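Local coordinates for protein sensory transduction histidine kinase, putative (Borrelia burgdorferi, PDB 5BWJ) that probably works as a hybrid histidine kinase, passing phosphate from ATP to a histidine, with this periplasmic Venus flytrap domain sensing small molecules linked to tick feeding, at residues F8-V13 with E61-L67; Q15-F19 with L85-I89; Y28-F33 with V49-D53. Residues are numbered along the deposited sequence.

Contact 1 of 3, residues F8-V13 with E61-L67; sequences FKFKLV and EDEAIYL
F8-V13 is an extended strand, and I65-L67 runs parallel to it, the two short axes approaching to 4.7 Å at an angle of 24°. F10 pairs with I65, K11 with Y66 and L12 with L67, their CA atoms 4.8 to 5.1 Å apart. Odd residues of 8-13 make the backbone ladder: I65 N donates to K9 O (2.8 Å), K11 N to I65 O (2.9 Å), L67 N to K11 O (3.0 Å) and V13 N to L67 O (2.9 Å). Ahead of I65, E61-A64 folds into a type I turn closed by A64 N to E61 O at 3.2 Å. Y66, chi1 m, reaches back to this turn, and its OH accepts E61 N at 2.8 Å.

On one face of the sheet F10, L12, I65 and L67 pack as apolar core: I65 CD1 sits over the F10 ring, 3.5 Å from F10 CZ, and L12 CD2 meets L67 CD1 at 3.6 Å. The opposite face carries K11 and Y66, with K11 CB above the tyrosine ring in a CH-pi contact and V13 CG2 at the ring edge. K9, extended in all-t form, and K11 converge on one carboxylate oxygen, E61 OE2, with K9 NZ at 2.7 Å and K11 NZ at 3.1 Å; both lysines are also bridged to E50 on strand 45-52. Since strand 6-13 has parallel neighbours on both sides, 45-52 and 65-69, this is the parallel beta core of an alpha/beta lobe, as in the Venus flytrap fold.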
loop_
_atom_site.group_PDB
_atom_site.type_symbol
_atom_site.label_atom_id
_atom_site.label_comp_id
_atom_site.label_asym_id
_atom_site.label_seq_id
_atom_site.Cartn_x
_atom_site.Cartn_y
_atom_site.Cartn_z
ATOM N N PHE B 8 -12.964 4.063 -24.422
ATOM C CA PHE B 8 -13.115 2.919 -23.525
ATOM C C PHE B 8 -13.602 3.346 -22.146
ATOM O O PHE B 8 -13.203 4.386 -21.626
ATOM C CB PHE B 8 -11.792 2.161 -23.397
ATOM C CG PHE B 8 -11.311 1.563 -24.688
ATOM C CD1 PHE B 8 -11.934 0.448 -25.225
ATOM C CD2 PHE B 8 -10.236 2.115 -25.365
ATOM C CE1 PHE B 8 -11.497 -0.104 -26.415
ATOM C CE2 PHE B 8 -9.792 1.566 -26.556
ATOM C CZ PHE B 8 -10.424 0.456 -27.080
ATOM N N LYS B 9 -14.466 2.524 -21.562
ATOM C CA LYS B 9 -15.043 2.802 -20.253
ATOM C C LYS B 9 -14.331 2.004 -19.165
ATOM O O LYS B 9 -14.201 0.783 -19.261
ATOM C CB LYS B 9 -16.537 2.477 -20.259
ATOM C CG LYS B 9 -17.278 2.878 -18.998
ATOM C CD LYS B 9 -18.778 2.688 -19.175
ATOM C CE LYS B 9 -19.559 3.201 -17.979
ATOM N NZ LYS B 9 -21.030 3.090 -18.191
ATOM N N PHE B 10 -13.862 2.708 -18.140
ATOM C CA PHE B 10 -13.267 2.079 -16.968
ATOM C C PHE B 10 -14.211 2.194 -15.777
ATOM O O PHE B 10 -14.642 3.291 -15.420
ATOM C CB PHE B 10 -11.915 2.717 -16.638
ATOM C CG PHE B 10 -10.807 2.309 -17.569
ATOM C CD1 PHE B 10 -9.932 1.293 -17.223
ATOM C CD2 PHE B 10 -10.640 2.940 -18.789
ATOM C CE1 PHE B 10 -8.908 0.914 -18.077
ATOM C CE2 PHE B 10 -9.622 2.567 -19.648
ATOM C CZ PHE B 10 -8.752 1.551 -19.289
ATOM N N LYS B 11 -14.542 1.055 -15.176
ATOM C CA LYS B 11 -15.382 1.036 -13.983
ATOM C C LYS B 11 -14.541 0.796 -12.735
ATOM O O LYS B 11 -13.963 -0.279 -12.559
ATOM C CB LYS B 11 -16.468 -0.035 -14.099
ATOM C CG LYS B 11 -17.652 0.387 -14.955
ATOM C CD LYS B 11 -18.813 -0.580 -14.804
ATOM C CE LYS B 11 -20.010 -0.156 -15.631
ATOM N NZ LYS B 11 -20.547 1.171 -15.221
ATOM N N LEU B 12 -14.473 1.809 -11.878
ATOM C CA LEU B 12 -13.729 1.716 -10.627
ATOM C C LEU B 12 -14.643 1.203 -9.521
ATOM O O LEU B 12 -15.566 1.895 -9.090
ATOM C CB LEU B 12 -13.135 3.077 -10.253
ATOM C CG LEU B 12 -12.297 3.745 -11.351
ATOM C CD1 LEU B 12 -11.724 5.070 -10.875
ATOM C CD2 LEU B 12 -11.183 2.832 -11.828
ATOM N N VAL B 13 -14.383 -0.020 -9.071
ATOM C CA VAL B 13 -15.257 -0.685 -8.112
ATOM C C VAL B 13 -14.839 -0.391 -6.674
ATOM O O VAL B 13 -13.667 -0.525 -6.319
ATOM C CB VAL B 13 -15.268 -2.212 -8.332
ATOM C CG1 VAL B 13 -16.284 -2.881 -7.412
ATOM C CG2 VAL B 13 -15.580 -2.537 -9.785
ATOM N N GLU B 61 -21.312 -4.561 -17.488
ATOM C CA GLU B 61 -21.173 -4.115 -18.871
ATOM C C GLU B 61 -19.975 -4.796 -19.521
ATOM O O GLU B 61 -18.846 -4.681 -19.042
ATOM C CB GLU B 61 -21.022 -2.595 -18.931
ATOM C CG GLU B 61 -22.111 -1.844 -18.185
ATOM C CD GLU B 61 -22.253 -0.411 -18.649
ATOM O OE1 GLU B 61 -22.825 -0.193 -19.738
ATOM O OE2 GLU B 61 -21.798 0.500 -17.926
ATOM N N ASP B 62 -20.227 -5.506 -20.617
ATOM C CA ASP B 62 -19.199 -6.317 -21.259
ATOM C C ASP B 62 -18.077 -5.479 -21.874
ATOM O O ASP B 62 -16.944 -5.948 -21.989
ATOM C CB ASP B 62 -19.829 -7.201 -22.338
ATOM C CG ASP B 62 -20.817 -8.201 -21.768
ATOM O OD1 ASP B 62 -21.898 -8.379 -22.366
ATOM O OD2 ASP B 62 -20.509 -8.812 -20.722
ATOM N N GLU B 63 -18.389 -4.247 -22.263
ATOM C CA GLU B 63 -17.411 -3.391 -22.930
ATOM C C GLU B 63 -16.501 -2.665 -21.938
ATOM O O GLU B 63 -15.499 -2.067 -22.331
ATOM C CB GLU B 63 -18.119 -2.369 -23.833
ATOM C CG GLU B 63 -18.847 -1.225 -23.115
ATOM C CD GLU B 63 -20.174 -1.638 -22.505
ATOM O OE1 GLU B 63 -20.545 -2.826 -22.611
ATOM O OE2 GLU B 63 -20.851 -0.765 -21.921
ATOM N N ALA B 64 -16.849 -2.726 -20.657
ATOM C CA ALA B 64 -16.144 -1.963 -19.633
ATOM C C ALA B 64 -14.946 -2.721 -19.070
ATOM O O ALA B 64 -14.955 -3.949 -18.986
ATOM C CB ALA B 64 -17.099 -1.592 -18.510
ATOM N N ILE B 65 -13.920 -1.969 -18.687
ATOM C CA ILE B 65 -12.733 -2.525 -18.051
ATOM C C ILE B 65 -12.832 -2.280 -16.548
ATOM O O ILE B 65 -12.974 -1.140 -16.108
ATOM C CB ILE B 65 -11.445 -1.896 -18.613
ATOM C CG1 ILE B 65 -11.420 -2.024 -20.141
ATOM C CG2 ILE B 65 -10.214 -2.560 -17.999
ATOM C CD1 ILE B 65 -10.333 -1.214 -20.810
ATOM N N TYR B 66 -12.759 -3.354 -15.767
ATOM C CA TYR B 66 -13.032 -3.284 -14.333
ATOM C C TYR B 66 -11.771 -3.265 -13.473
ATOM O O TYR B 66 -10.898 -4.125 -13.607
ATOM C CB TYR B 66 -13.914 -4.460 -13.917
ATOM C CG TYR B 66 -15.344 -4.339 -14.392
ATOM C CD1 TYR B 66 -15.691 -4.650 -15.700
ATOM C CD2 TYR B 66 -16.346 -3.913 -13.533
ATOM C CE1 TYR B 66 -16.997 -4.538 -16.137
ATOM C CE2 TYR B 66 -17.653 -3.800 -13.959
ATOM C CZ TYR B 66 -17.974 -4.113 -15.262
ATOM O OH TYR B 66 -19.277 -3.997 -15.686
ATOM N N LEU B 67 -11.697 -2.272 -12.591
ATOM C CA LEU B 67 -10.628 -2.165 -11.605
ATOM C C LEU B 67 -11.217 -2.283 -10.202
ATOM O O LEU B 67 -12.356 -1.882 -9.966
ATOM C CB LEU B 67 -9.879 -0.837 -11.752
ATOM C CG LEU B 67 -9.324 -0.496 -13.138
ATOM C CD1 LEU B 67 -8.508 0.788 -13.084
ATOM C CD2 LEU B 67 -8.482 -1.629 -13.687
#

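Contact 2 of 3, residues Q15-F19 with L85-I89; sequences QFFPF and LARSI
Q15 enters the loop after strand 6-13 in an extended conformation, its side chain packed on helix 161-169 and not on L85-I89. At F16 the CA-to-CB bond points toward the strand, and a t rotamer reaches across: F16 CE1 lies 4.1 Å from L85 CD2, F16 CZ 4.0 Å from A86 CB, and F16 CE2 4.3 Å from S88 OG, a hydroxyl whose hydrogen-bond partners are D158 and N187. F17 turns to the second subunit, where K160 and H163 of that chain meet its ring. The peptide bond before P18 is cis, and the chain doubles back tightly enough for a weak F19 N to F16 O hydrogen bond of 2.7 Å. Facing this turn, with the nearest CA atoms, those of F19 and A86, 9.4 Å apart, this part of strand 79-94 carries a classic beta bulge, L85 and A86 both lying opposite N187 of strand 184-192; L85 has a phi/psi of about -98/-42, and the CA-to-CB bonds of both residues point toward the loop. F19, chi1 m, packs against both residues: F19 CE1 lies 3.8 Å from L85 CD1, with L85 CG over one face of the ring, and F19 CE2 lies 3.5 Å from A86 CB.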
loop_
_atom_site.group_PDB
_atom_site.type_symbol
_atom_site.label_atom_id
_atom_site.label_comp_id
_atom_site.label_asym_id
_atom_site.label_seq_id
_atom_site.Cartn_x
_atom_site.Cartn_y
_atom_site.Cartn_z
ATOM N N GLN B 15 -13.518 0.960 -3.368
ATOM C CA GLN B 15 -12.401 1.864 -3.117
ATOM C C GLN B 15 -11.102 1.071 -3.058
ATOM O O GLN B 15 -11.099 -0.110 -2.705
ATOM C CB GLN B 15 -12.610 2.643 -1.818
ATOM C CG GLN B 15 -13.896 3.458 -1.788
ATOM C CD GLN B 15 -14.005 4.318 -0.545
ATOM O OE1 GLN B 15 -13.158 5.177 -0.294
ATOM N NE2 GLN B 15 -15.046 4.085 0.246
ATOM N N PHE B 16 -10.004 1.733 -3.403
ATOM C CA PHE B 16 -8.716 1.070 -3.573
ATOM C C PHE B 16 -7.592 2.070 -3.325
ATOM O O PHE B 16 -7.028 2.628 -4.264
ATOM C CB PHE B 16 -8.624 0.472 -4.985
ATOM C CG PHE B 16 -7.400 -0.373 -5.231
ATOM C CD1 PHE B 16 -7.159 -0.885 -6.496
ATOM C CD2 PHE B 16 -6.503 -0.668 -4.216
ATOM C CE1 PHE B 16 -6.044 -1.661 -6.745
ATOM C CE2 PHE B 16 -5.387 -1.446 -4.462
ATOM C CZ PHE B 16 -5.158 -1.943 -5.728
ATOM N N PHE B 17 -7.274 2.300 -2.055
ATOM C CA PHE B 17 -6.241 3.263 -1.689
ATOM C C PHE B 17 -4.880 2.786 -2.188
ATOM O O PHE B 17 -4.551 1.612 -2.033
ATOM C CB PHE B 17 -6.205 3.463 -0.171
ATOM C CG PHE B 17 -5.264 4.552 0.279
ATOM C CD1 PHE B 17 -5.741 5.825 0.547
ATOM C CD2 PHE B 17 -3.908 4.304 0.433
ATOM C CE1 PHE B 17 -4.884 6.830 0.960
ATOM C CE2 PHE B 17 -3.046 5.305 0.844
ATOM C CZ PHE B 17 -3.536 6.571 1.110
ATOM N N PRO B 18 -4.075 3.687 -2.778
ATOM C CA PRO B 18 -4.276 5.111 -3.071
ATOM C C PRO B 18 -4.724 5.381 -4.510
ATOM O O PRO B 18 -4.677 6.527 -4.958
ATOM C CB PRO B 18 -2.887 5.695 -2.833
ATOM C CG PRO B 18 -1.977 4.610 -3.328
ATOM C CD PRO B 18 -2.673 3.295 -3.021
ATOM N N PHE B 19 -5.138 4.341 -5.225
ATOM C CA PHE B 19 -5.517 4.487 -6.629
ATOM C C PHE B 19 -6.806 5.288 -6.787
ATOM O O PHE B 19 -6.895 6.165 -7.644
ATOM C CB PHE B 19 -5.656 3.111 -7.281
ATOM C CG PHE B 19 -4.351 2.380 -7.404
ATOM C CD1 PHE B 19 -3.570 2.518 -8.539
ATOM C CD2 PHE B 19 -3.895 1.573 -6.375
ATOM C CE1 PHE B 19 -2.365 1.855 -8.651
ATOM C CE2 PHE B 19 -2.690 0.909 -6.479
ATOM C CZ PHE B 19 -1.923 1.050 -7.619
ATOM N N LEU B 85 -2.172 -4.867 -11.056
ATOM C CA LEU B 85 -2.110 -3.422 -10.868
ATOM C C LEU B 85 -1.333 -3.066 -9.604
ATOM O O LEU B 85 -0.528 -2.135 -9.600
ATOM C CB LEU B 85 -3.520 -2.837 -10.806
ATOM C CG LEU B 85 -3.631 -1.326 -10.593
ATOM C CD1 LEU B 85 -2.812 -0.554 -11.619
ATOM C CD2 LEU B 85 -5.089 -0.904 -10.651
ATOM N N ALA B 86 -1.581 -3.811 -8.534
ATOM C CA ALA B 86 -0.874 -3.607 -7.277
ATOM C C ALA B 86 -1.107 -4.791 -6.349
ATOM O O ALA B 86 -1.902 -5.683 -6.652
ATOM C CB ALA B 86 -1.322 -2.317 -6.612
ATOM N N ARG B 87 -0.407 -4.787 -5.220
ATOM C CA ARG B 87 -0.514 -5.854 -4.234
ATOM C C ARG B 87 -1.067 -5.325 -2.918
ATOM O O ARG B 87 -0.883 -4.156 -2.582
ATOM C CB ARG B 87 0.851 -6.503 -3.996
ATOM C CG ARG B 87 1.235 -7.560 -5.015
ATOM C CD ARG B 87 2.617 -8.121 -4.716
ATOM N NE ARG B 87 2.817 -9.450 -5.291
ATOM C CZ ARG B 87 3.313 -9.687 -6.503
ATOM N NH1 ARG B 87 3.455 -10.939 -6.921
ATOM N NH2 ARG B 87 3.664 -8.688 -7.302
ATOM N N SER B 88 -1.739 -6.202 -2.179
ATOM C CA SER B 88 -2.245 -5.877 -0.852
ATOM C C SER B 88 -1.966 -7.027 0.109
ATOM O O SER B 88 -1.543 -8.108 -0.303
ATOM C CB SER B 88 -3.746 -5.584 -0.902
ATOM O OG SER B 88 -4.027 -4.485 -1.750
ATOM N N ILE B 89 -2.199 -6.777 1.394
ATOM C CA ILE B 89 -2.099 -7.805 2.417
ATOM C C ILE B 89 -3.459 -7.959 3.085
ATOM O O ILE B 89 -4.085 -6.972 3.470
ATOM C CB ILE B 89 -1.023 -7.465 3.472
ATOM C CG1 ILE B 89 0.343 -7.318 2.795
ATOM C CG2 ILE B 89 -0.979 -8.543 4.560
ATOM C CD1 ILE B 89 1.480 -6.919 3.731
#

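Contact 3 of 3, residues Y28-F33 with V49-D53; sequences YEGLIF and VEHID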
loop_
_atom_site.group_PDB
_atom_site.type_symbol
_atom_site.label_atom_id
_atom_site.label_comp_id
_atom_site.label_asym_id
_atom_site.label_seq_id
_atom_site.Cartn_x
_atom_site.Cartn_y
_atom_site.Cartn_z
ATOM N N TYR B 28 -13.958 11.596 -5.399
ATOM C CA TYR B 28 -12.947 10.547 -5.455
ATOM C C TYR B 28 -11.560 11.121 -5.699
ATOM O O TYR B 28 -11.296 11.728 -6.736
ATOM C CB TYR B 28 -13.286 9.535 -6.547
ATOM C CG TYR B 28 -14.320 8.520 -6.125
ATOM C CD1 TYR B 28 -13.953 7.378 -5.425
ATOM C CD2 TYR B 28 -15.664 8.703 -6.423
ATOM C CE1 TYR B 28 -14.893 6.446 -5.036
ATOM C CE2 TYR B 28 -16.612 7.776 -6.037
ATOM C CZ TYR B 28 -16.222 6.650 -5.344
ATOM O OH TYR B 28 -17.163 5.724 -4.957
ATOM N N GLU B 29 -10.683 10.924 -4.721
ATOM C CA GLU B 29 -9.280 11.281 -4.846
ATOM C C GLU B 29 -8.486 10.040 -5.235
ATOM O O GLU B 29 -8.903 8.922 -4.944
ATOM C CB GLU B 29 -8.763 11.870 -3.533
ATOM C CG GLU B 29 -7.310 12.307 -3.578
ATOM C CD GLU B 29 -7.104 13.697 -3.020
ATOM O OE1 GLU B 29 -7.757 14.047 -2.012
ATOM O OE2 GLU B 29 -6.292 14.445 -3.598
ATOM N N GLY B 30 -7.349 10.231 -5.895
ATOM C CA GLY B 30 -6.505 9.111 -6.267
ATOM C C GLY B 30 -5.581 9.404 -7.429
ATOM O O GLY B 30 -5.672 10.455 -8.065
ATOM N N LEU B 31 -4.694 8.454 -7.711
ATOM C CA LEU B 31 -3.687 8.610 -8.754
ATOM C C LEU B 31 -4.013 7.797 -10.007
ATOM O O LEU B 31 -3.297 7.884 -11.005
ATOM C CB LEU B 31 -2.309 8.207 -8.214
ATOM C CG LEU B 31 -2.183 6.810 -7.598
ATOM C CD1 LEU B 31 -1.836 5.773 -8.648
ATOM C CD2 LEU B 31 -1.148 6.810 -6.488
ATOM N N ILE B 32 -5.084 7.007 -9.957
ATOM C CA ILE B 32 -5.440 6.141 -11.081
ATOM C C ILE B 32 -5.798 6.963 -12.315
ATOM O O ILE B 32 -5.560 6.538 -13.446
ATOM C CB ILE B 32 -6.630 5.206 -10.736
ATOM C CG1 ILE B 32 -6.821 4.137 -11.819
ATOM C CG2 ILE B 32 -7.925 6.000 -10.572
ATOM C CD1 ILE B 32 -5.696 3.128 -11.914
ATOM N N PHE B 33 -6.368 8.141 -12.087
ATOM C CA PHE B 33 -6.817 9.000 -13.175
ATOM C C PHE B 33 -5.624 9.476 -13.997
ATOM O O PHE B 33 -5.695 9.562 -15.222
ATOM C CB PHE B 33 -7.607 10.187 -12.620
ATOM C CG PHE B 33 -8.610 9.801 -11.570
ATOM C CD1 PHE B 33 -9.820 9.228 -11.926
ATOM C CD2 PHE B 33 -8.335 9.995 -10.225
ATOM C CE1 PHE B 33 -10.741 8.862 -10.962
ATOM C CE2 PHE B 33 -9.253 9.632 -9.256
ATOM C CZ PHE B 33 -10.458 9.064 -9.626
ATOM N N VAL B 49 -14.319 7.307 -17.030
ATOM C CA VAL B 49 -14.219 6.713 -15.704
ATOM C C VAL B 49 -15.559 6.810 -14.991
ATOM O O VAL B 49 -16.180 7.874 -14.960
ATOM C CB VAL B 49 -13.134 7.397 -14.854
ATOM C CG1 VAL B 49 -13.005 6.711 -13.502
ATOM C CG2 VAL B 49 -11.799 7.376 -15.583
ATOM N N GLU B 50 -16.000 5.688 -14.429
ATOM C CA GLU B 50 -17.241 5.643 -13.669
ATOM C C GLU B 50 -17.041 4.841 -12.389
ATOM O O GLU B 50 -16.547 3.716 -12.421
ATOM C CB GLU B 50 -18.368 5.032 -14.505
ATOM C CG GLU B 50 -19.687 4.895 -13.758
ATOM C CD GLU B 50 -20.796 4.337 -14.626
ATOM O OE1 GLU B 50 -21.379 3.297 -14.251
ATOM O OE2 GLU B 50 -21.090 4.943 -15.679
ATOM N N HIS B 51 -17.429 5.429 -11.264
ATOM C CA HIS B 51 -17.331 4.754 -9.978
ATOM C C HIS B 51 -18.605 3.983 -9.666
ATOM O O HIS B 51 -19.712 4.473 -9.895
ATOM C CB HIS B 51 -17.049 5.760 -8.863
ATOM C CG HIS B 51 -15.711 6.423 -8.973
ATOM N ND1 HIS B 51 -15.507 7.566 -9.714
ATOM C CD2 HIS B 51 -14.511 6.102 -8.435
ATOM C CE1 HIS B 51 -14.238 7.921 -9.627
ATOM N NE2 HIS B 51 -13.612 7.051 -8.856
ATOM N N ILE B 52 -18.437 2.771 -9.150
ATOM C CA ILE B 52 -19.551 1.989 -8.630
ATOM C C ILE B 52 -19.140 1.345 -7.309
ATOM O O ILE B 52 -18.044 0.799 -7.185
ATOM C CB ILE B 52 -20.012 0.906 -9.628
ATOM C CG1 ILE B 52 -18.817 0.109 -10.162
ATOM C CG2 ILE B 52 -20.774 1.551 -10.785
ATOM C CD1 ILE B 52 -19.207 -1.118 -10.960
ATOM N N ASP B 53 -20.017 1.434 -6.314
ATOM C CA ASP B 53 -19.740 0.866 -5.001
ATOM C C ASP B 53 -19.763 -0.655 -5.052
ATOM O O ASP B 53 -18.844 -1.319 -4.567
ATOM C CB ASP B 53 -20.757 1.371 -3.974
ATOM C CG ASP B 53 -20.595 2.845 -3.671
ATOM O OD1 ASP B 53 -19.936 3.547 -4.467
ATOM O OD2 ASP B 53 -21.131 3.306 -2.640
#
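Y28 lays its phenol ring flat over the imidazole of H51: the planes are tilted by only 7°, the centroids are 3.5 Å apart, and H51 NE2 comes to 3.2 Å from Y28 CG. This is a true face-to-face stack, made possible because the CA-to-CB bonds of both residues point toward the opposite segment while their CA atoms stay 8.6 Å apart. F33, in the first turn of helix 32-42, closes in differently. Its ring meets the imidazole rim to rim, with planes at 56° and F33 CZ 3.8 Å from H51 NE2, so the three rings form a cluster without a second stack. Beside it F33 CE1 touches V49 CG1 at 4.0 Å, two residues back along strand 45-52. At the far end of the tyrosine, Y28 OH lies 3.6 Å from D53 OD1, just past the end of that strand.

Between the two aromatic residues the chain leaves strand 28-29, passes G30 and L31, and enters the helix. G30 has phi/psi of 157/173, where a CB would collide with the carbonyl O of E29. The CA-to-CB bond of E29 points away from 49-53; this glutamate is a Mg(2+) ligand in a structure of this protein, and here its OE2 accepts a hydrogen bond from the backbone N of I176 of the second subunit. L12 of the neighbouring strand 6-13 packs against F33, V49 and H51. With no hydrogen bond between the segments, van der Waals and pi contact of partly exposed side chains joins strand 28-29 and the start of helix 32-42 to strand 45-52.

Overall arrangement
From the N terminus, strand 6-13 opens the loop that contact 1 closes at 61-67, and the segment 15-19 just beyond it opens the longer one that contact 2 closes at 85-89. The two loops therefore cross, while contact 3 is nested inside both. Strand 6-13 joins contacts 1 and 3 within one sheet, where L12 N probably hydrogen-bonds to E50 O at 2.9 Å. F19 links contacts 2 and 3, its carbonyl probably hydrogen-bonded to I32 N at the start of helix 32-42. Together they tie the parallel strands, that helix and the long strand 79-94, and contacts 2 and 3 also reach the second subunit.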